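Local coordinates for protein putative transcriptional regulator MarR (PDB 2RDP) that probably binds DNA as a dimeric, winged-helix transcriptional regulator of the MarR family, at residues A[40-51]-A[76-86]. Numbering follows the deposited sequence.
Sequences ITPPQFVALQWL and LVDRMERNGLV. With NA (sodium ion), chain B.
Gln44 and Met80, a selenomethionine, lie alongside each other and run in opposite directions, with CG of Gln44 3.7 Å from CG of Met80. Leu76, one turn earlier on the same helix as Met80, also meets Gln44: its CD1 touches CG of Gln44 and CB of Pro43. Its CD2 turns to the CB of Ala47, 4.0 Å away. CG of Leu76 stands anti to the backbone N (chi1 -179°), which carries both methyls forward to the helix 42-51. The Met80 chain bends at its last torsion (chi3 -68°). This brings CE to 3.7 Å from CB of Ala47, a small residue that lets the selenium come close too. The two helix segments are nearly perpendicular, at 85°, and their axes pass 10.6 Å apart.

The amide of Gln44 faces two ways. OE1 of Gln44 accepts the backbone N-H of the N-cap residue Thr41, with Thr41 N 3.0 Å from Gln44 OE1 and well above the carbonyl plane. NE2 lies against CB of Arg79 and CG of Met80. With an alanine here, the N-H of Thr41 is likely to lose its acceptor, and a gap is likely to open beside Leu76 and Met80.

Past the Schellman motif at Gly84, Leu85 and Val86 extend the apolar surface. CD2 of Leu48 reaches CG1 of Val86 at 3.8 Å, and Leu51 meets the same methyl, its side chain roughly at right angles to Val86. CD1 of Leu85 packs on CG2 of Ile40, whose carbonyl O binds the sodium ion together with the carbonyl O atoms of Leu35 and Tyr38. Ile100 of the strand 98-102 also touches Leu51 and Val86.

The contact thus joins helix 42-54 to helix 70-82, probably the recognition helix of the helix-turn-helix, and to the first strand of the wing. Apolar packing holds it, while the Gln44 amide oxygen, at N3, bonds the N-cap N-H, as one half of a capping box does.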
loop_
_atom_site.group_PDB
_atom_site.type_symbol
_atom_site.label_atom_id
_atom_site.label_comp_id
_atom_site.label_asym_id
_atom_site.label_seq_id
_atom_site.Cartn_x
_atom_site.Cartn_y
_atom_site.Cartn_z
ATOM N N ILE A 40 9.367 -15.985 2.129
ATOM C CA ILE A 40 7.996 -15.812 1.633
ATOM C C ILE A 40 7.907 -14.613 0.706
ATOM O O ILE A 40 8.832 -13.778 0.663
ATOM C CB ILE A 40 6.983 -15.655 2.780
ATOM C CG1 ILE A 40 7.364 -14.469 3.680
ATOM C CG2 ILE A 40 6.881 -16.985 3.570
ATOM C CD1 ILE A 40 6.331 -14.107 4.704
ATOM N N THR A 41 6.821 -14.544 -0.049
ATOM C CA THR A 41 6.584 -13.441 -0.957
ATOM C C THR A 41 5.578 -12.478 -0.309
ATOM O O THR A 41 4.968 -12.819 0.718
ATOM C CB THR A 41 6.092 -13.947 -2.347
ATOM O OG1 THR A 41 4.761 -14.465 -2.241
ATOM C CG2 THR A 41 7.012 -15.038 -2.855
ATOM N N PRO A 42 5.395 -11.263 -0.885
ATOM C CA PRO A 42 4.404 -10.347 -0.314
ATOM C C PRO A 42 2.967 -10.875 -0.150
ATOM O O PRO A 42 2.379 -10.633 0.899
ATOM C CB PRO A 42 4.447 -9.143 -1.257
ATOM C CG PRO A 42 5.763 -9.193 -1.844
ATOM C CD PRO A 42 6.112 -10.642 -2.010
ATOM N N PRO A 43 2.388 -11.562 -1.166
ATOM C CA PRO A 43 1.021 -12.092 -0.922
ATOM C C PRO A 43 0.970 -13.254 0.104
ATOM O O PRO A 43 -0.075 -13.442 0.763
ATOM C CB PRO A 43 0.550 -12.547 -2.303
ATOM C CG PRO A 43 1.583 -12.091 -3.261
ATOM C CD PRO A 43 2.861 -11.886 -2.523
ATOM N N GLN A 44 2.074 -13.996 0.260
ATOM C CA GLN A 44 2.161 -14.985 1.310
ATOM C C GLN A 44 2.227 -14.308 2.686
ATOM O O GLN A 44 1.527 -14.724 3.614
ATOM C CB GLN A 44 3.327 -15.949 1.088
ATOM C CG GLN A 44 3.172 -16.801 -0.161
ATOM C CD GLN A 44 4.468 -17.549 -0.525
ATOM O OE1 GLN A 44 5.528 -17.294 0.028
ATOM N NE2 GLN A 44 4.366 -18.479 -1.458
ATOM N N PHE A 45 3.029 -13.245 2.817
ATOM C CA PHE A 45 2.941 -12.393 4.008
ATOM C C PHE A 45 1.479 -12.005 4.357
ATOM O O PHE A 45 1.003 -12.292 5.466
ATOM C CB PHE A 45 3.872 -11.168 3.921
ATOM C CG PHE A 45 3.693 -10.215 5.065
ATOM C CD1 PHE A 45 4.257 -10.482 6.306
ATOM C CD2 PHE A 45 2.897 -9.081 4.917
ATOM C CE1 PHE A 45 4.049 -9.631 7.386
ATOM C CE2 PHE A 45 2.701 -8.194 6.001
ATOM C CZ PHE A 45 3.299 -8.489 7.238
ATOM N N VAL A 46 0.755 -11.408 3.409
ATOM C CA VAL A 46 -0.636 -11.009 3.661
ATOM C C VAL A 46 -1.501 -12.199 4.111
ATOM O O VAL A 46 -2.233 -12.107 5.106
ATOM C CB VAL A 46 -1.249 -10.313 2.430
ATOM C CG1 VAL A 46 -2.712 -9.972 2.656
ATOM C CG2 VAL A 46 -0.445 -9.020 2.077
ATOM N N ALA A 47 -1.411 -13.318 3.371
ATOM C CA ALA A 47 -2.177 -14.510 3.679
ATOM C C ALA A 47 -1.888 -15.000 5.105
ATOM O O ALA A 47 -2.824 -15.229 5.887
ATOM C CB ALA A 47 -1.894 -15.606 2.647
ATOM N N LEU A 48 -0.602 -15.162 5.427
ATOM C CA LEU A 48 -0.141 -15.631 6.736
ATOM C C LEU A 48 -0.543 -14.722 7.899
ATOM O O LEU A 48 -0.981 -15.198 8.944
ATOM C CB LEU A 48 1.372 -15.841 6.729
ATOM C CG LEU A 48 1.947 -16.963 5.844
ATOM C CD1 LEU A 48 3.451 -16.853 5.757
ATOM C CD2 LEU A 48 1.543 -18.320 6.342
ATOM N N GLN A 49 -0.368 -13.423 7.724
ATOM C CA GLN A 49 -0.818 -12.448 8.695
ATOM C C GLN A 49 -2.347 -12.529 8.955
ATOM O O GLN A 49 -2.772 -12.365 10.079
ATOM C CB GLN A 49 -0.356 -11.055 8.241
ATOM C CG GLN A 49 -1.143 -9.865 8.825
ATOM C CD GLN A 49 -2.209 -9.254 7.879
ATOM O OE1 GLN A 49 -2.009 -9.178 6.658
ATOM N NE2 GLN A 49 -3.340 -8.791 8.468
ATOM N N TRP A 50 -3.163 -12.793 7.927
ATOM C CA TRP A 50 -4.614 -12.976 8.116
ATOM C C TRP A 50 -4.914 -14.209 8.966
ATOM O O TRP A 50 -5.776 -14.176 9.829
ATOM C CB TRP A 50 -5.376 -13.071 6.772
ATOM C CG TRP A 50 -5.692 -11.756 6.161
ATOM C CD1 TRP A 50 -5.273 -11.286 4.941
ATOM C CD2 TRP A 50 -6.467 -10.708 6.744
ATOM N NE1 TRP A 50 -5.740 -10.021 4.728
ATOM C CE2 TRP A 50 -6.477 -9.633 5.818
ATOM C CE3 TRP A 50 -7.158 -10.564 7.966
ATOM C CZ2 TRP A 50 -7.149 -8.419 6.078
ATOM C CZ3 TRP A 50 -7.837 -9.365 8.217
ATOM C CH2 TRP A 50 -7.833 -8.313 7.270
ATOM N N LEU A 51 -4.201 -15.297 8.717
ATOM C CA LEU A 51 -4.353 -16.512 9.497
ATOM C C LEU A 51 -3.885 -16.337 10.944
ATOM O O LEU A 51 -4.500 -16.867 11.871
ATOM C CB LEU A 51 -3.582 -17.655 8.834
ATOM C CG LEU A 51 -4.139 -18.173 7.502
ATOM C CD1 LEU A 51 -3.103 -19.033 6.821
ATOM C CD2 LEU A 51 -5.432 -18.925 7.720
ATOM N N LEU A 76 -2.233 -19.703 -4.313
ATOM C CA LEU A 76 -1.398 -19.178 -3.232
ATOM C C LEU A 76 -1.342 -20.148 -2.041
ATOM O O LEU A 76 -0.260 -20.489 -1.549
ATOM C CB LEU A 76 -1.926 -17.807 -2.818
ATOM C CG LEU A 76 -1.201 -17.041 -1.705
ATOM C CD1 LEU A 76 0.135 -16.538 -2.182
ATOM C CD2 LEU A 76 -2.081 -15.869 -1.345
ATOM N N VAL A 77 -2.518 -20.583 -1.594
ATOM C CA VAL A 77 -2.633 -21.565 -0.544
ATOM C C VAL A 77 -1.882 -22.846 -0.946
ATOM O O VAL A 77 -1.069 -23.336 -0.179
ATOM C CB VAL A 77 -4.102 -21.807 -0.164
ATOM C CG1 VAL A 77 -4.257 -23.019 0.797
ATOM C CG2 VAL A 77 -4.666 -20.544 0.472
ATOM N N ASP A 78 -2.111 -23.343 -2.159
ATOM C CA ASP A 78 -1.355 -24.484 -2.694
ATOM C C ASP A 78 0.173 -24.325 -2.551
ATOM O O ASP A 78 0.810 -25.262 -2.080
ATOM C CB ASP A 78 -1.713 -24.770 -4.165
ATOM C CG ASP A 78 -3.140 -25.328 -4.353
ATOM O OD1 ASP A 78 -3.806 -25.646 -3.340
ATOM O OD2 ASP A 78 -3.594 -25.435 -5.540
ATOM N N ARG A 79 0.749 -23.172 -2.957
ATOM C CA ARG A 79 2.211 -22.919 -2.796
ATOM C C ARG A 79 2.616 -23.006 -1.328
ATOM O O ARG A 79 3.591 -23.680 -0.996
ATOM C CB ARG A 79 2.658 -21.532 -3.324
ATOM C CG ARG A 79 3.411 -21.486 -4.676
ATOM C CD ARG A 79 4.954 -21.542 -4.572
ATOM N NE ARG A 79 5.519 -22.468 -5.581
ATOM C CZ ARG A 79 6.248 -23.580 -5.330
ATOM N NH1 ARG A 79 6.676 -24.339 -6.343
ATOM N NH2 ARG A 79 6.578 -23.935 -4.083
HETATM N N MSE A 80 1.867 -22.337 -0.452
HETATM C CA MSE A 80 2.223 -22.297 0.957
HETATM C C MSE A 80 2.096 -23.634 1.629
HETATM O O MSE A 80 2.882 -23.963 2.503
HETATM C CB MSE A 80 1.385 -21.283 1.690
HETATM C CG MSE A 80 1.645 -19.879 1.218
HETATM SE SE MSE A 80 0.541 -18.598 2.180
HETATM C CE MSE A 80 -1.230 -19.032 1.535
ATOM N N GLU A 81 1.096 -24.405 1.234
ATOM C CA GLU A 81 0.931 -25.754 1.750
ATOM C C GLU A 81 2.116 -26.665 1.319
ATOM O O GLU A 81 2.667 -27.411 2.120
ATOM C CB GLU A 81 -0.424 -26.325 1.315
ATOM C CG GLU A 81 -0.666 -27.725 1.869
ATOM C CD GLU A 81 -2.003 -28.354 1.483
ATOM O OE1 GLU A 81 -2.454 -28.184 0.315
ATOM O OE2 GLU A 81 -2.573 -29.059 2.364
ATOM N N ARG A 82 2.499 -26.567 0.050
ATOM C CA ARG A 82 3.626 -27.288 -0.524
ATOM C C ARG A 82 4.908 -26.986 0.253
ATOM O O ARG A 82 5.684 -27.901 0.493
ATOM C CB ARG A 82 3.786 -26.900 -1.998
ATOM C CG ARG A 82 4.021 -28.041 -2.999
ATOM C CD ARG A 82 3.317 -27.781 -4.380
ATOM N NE ARG A 82 3.532 -26.428 -4.946
ATOM C CZ ARG A 82 2.583 -25.685 -5.555
ATOM N NH1 ARG A 82 1.330 -26.134 -5.673
ATOM N NH2 ARG A 82 2.870 -24.479 -6.040
ATOM N N ASN A 83 5.110 -25.714 0.644
ATOM C CA ASN A 83 6.296 -25.278 1.409
ATOM C C ASN A 83 6.156 -25.407 2.922
ATOM O O ASN A 83 6.983 -24.857 3.655
ATOM C CB ASN A 83 6.657 -23.805 1.129
ATOM C CG ASN A 83 6.820 -23.491 -0.361
ATOM O OD1 ASN A 83 7.004 -24.387 -1.186
ATOM N ND2 ASN A 83 6.739 -22.188 -0.711
ATOM N N GLY A 84 5.099 -26.074 3.387
ATOM C CA GLY A 84 4.896 -26.345 4.811
ATOM C C GLY A 84 4.603 -25.156 5.716
ATOM O O GLY A 84 4.823 -25.227 6.928
ATOM N N LEU A 85 4.094 -24.065 5.145
ATOM C CA LEU A 85 3.707 -22.875 5.919
ATOM C C LEU A 85 2.299 -22.983 6.476
ATOM O O LEU A 85 2.001 -22.384 7.488
ATOM C CB LEU A 85 3.751 -21.622 5.035
ATOM C CG LEU A 85 5.056 -21.305 4.319
ATOM C CD1 LEU A 85 4.840 -20.220 3.249
ATOM C CD2 LEU A 85 6.124 -20.924 5.345
ATOM N N VAL A 86 1.432 -23.731 5.792
ATOM C CA VAL A 86 0.023 -23.912 6.197
ATOM C C VAL A 86 -0.398 -25.346 5.904
ATOM O O VAL A 86 0.220 -26.017 5.082
ATOM C CB VAL A 86 -0.986 -22.911 5.439
ATOM C CG1 VAL A 86 -0.511 -21.451 5.514
ATOM C CG2 VAL A 86 -1.217 -23.312 3.996
HETATM NA NA NA B . 11.353 -12.998 0.053
#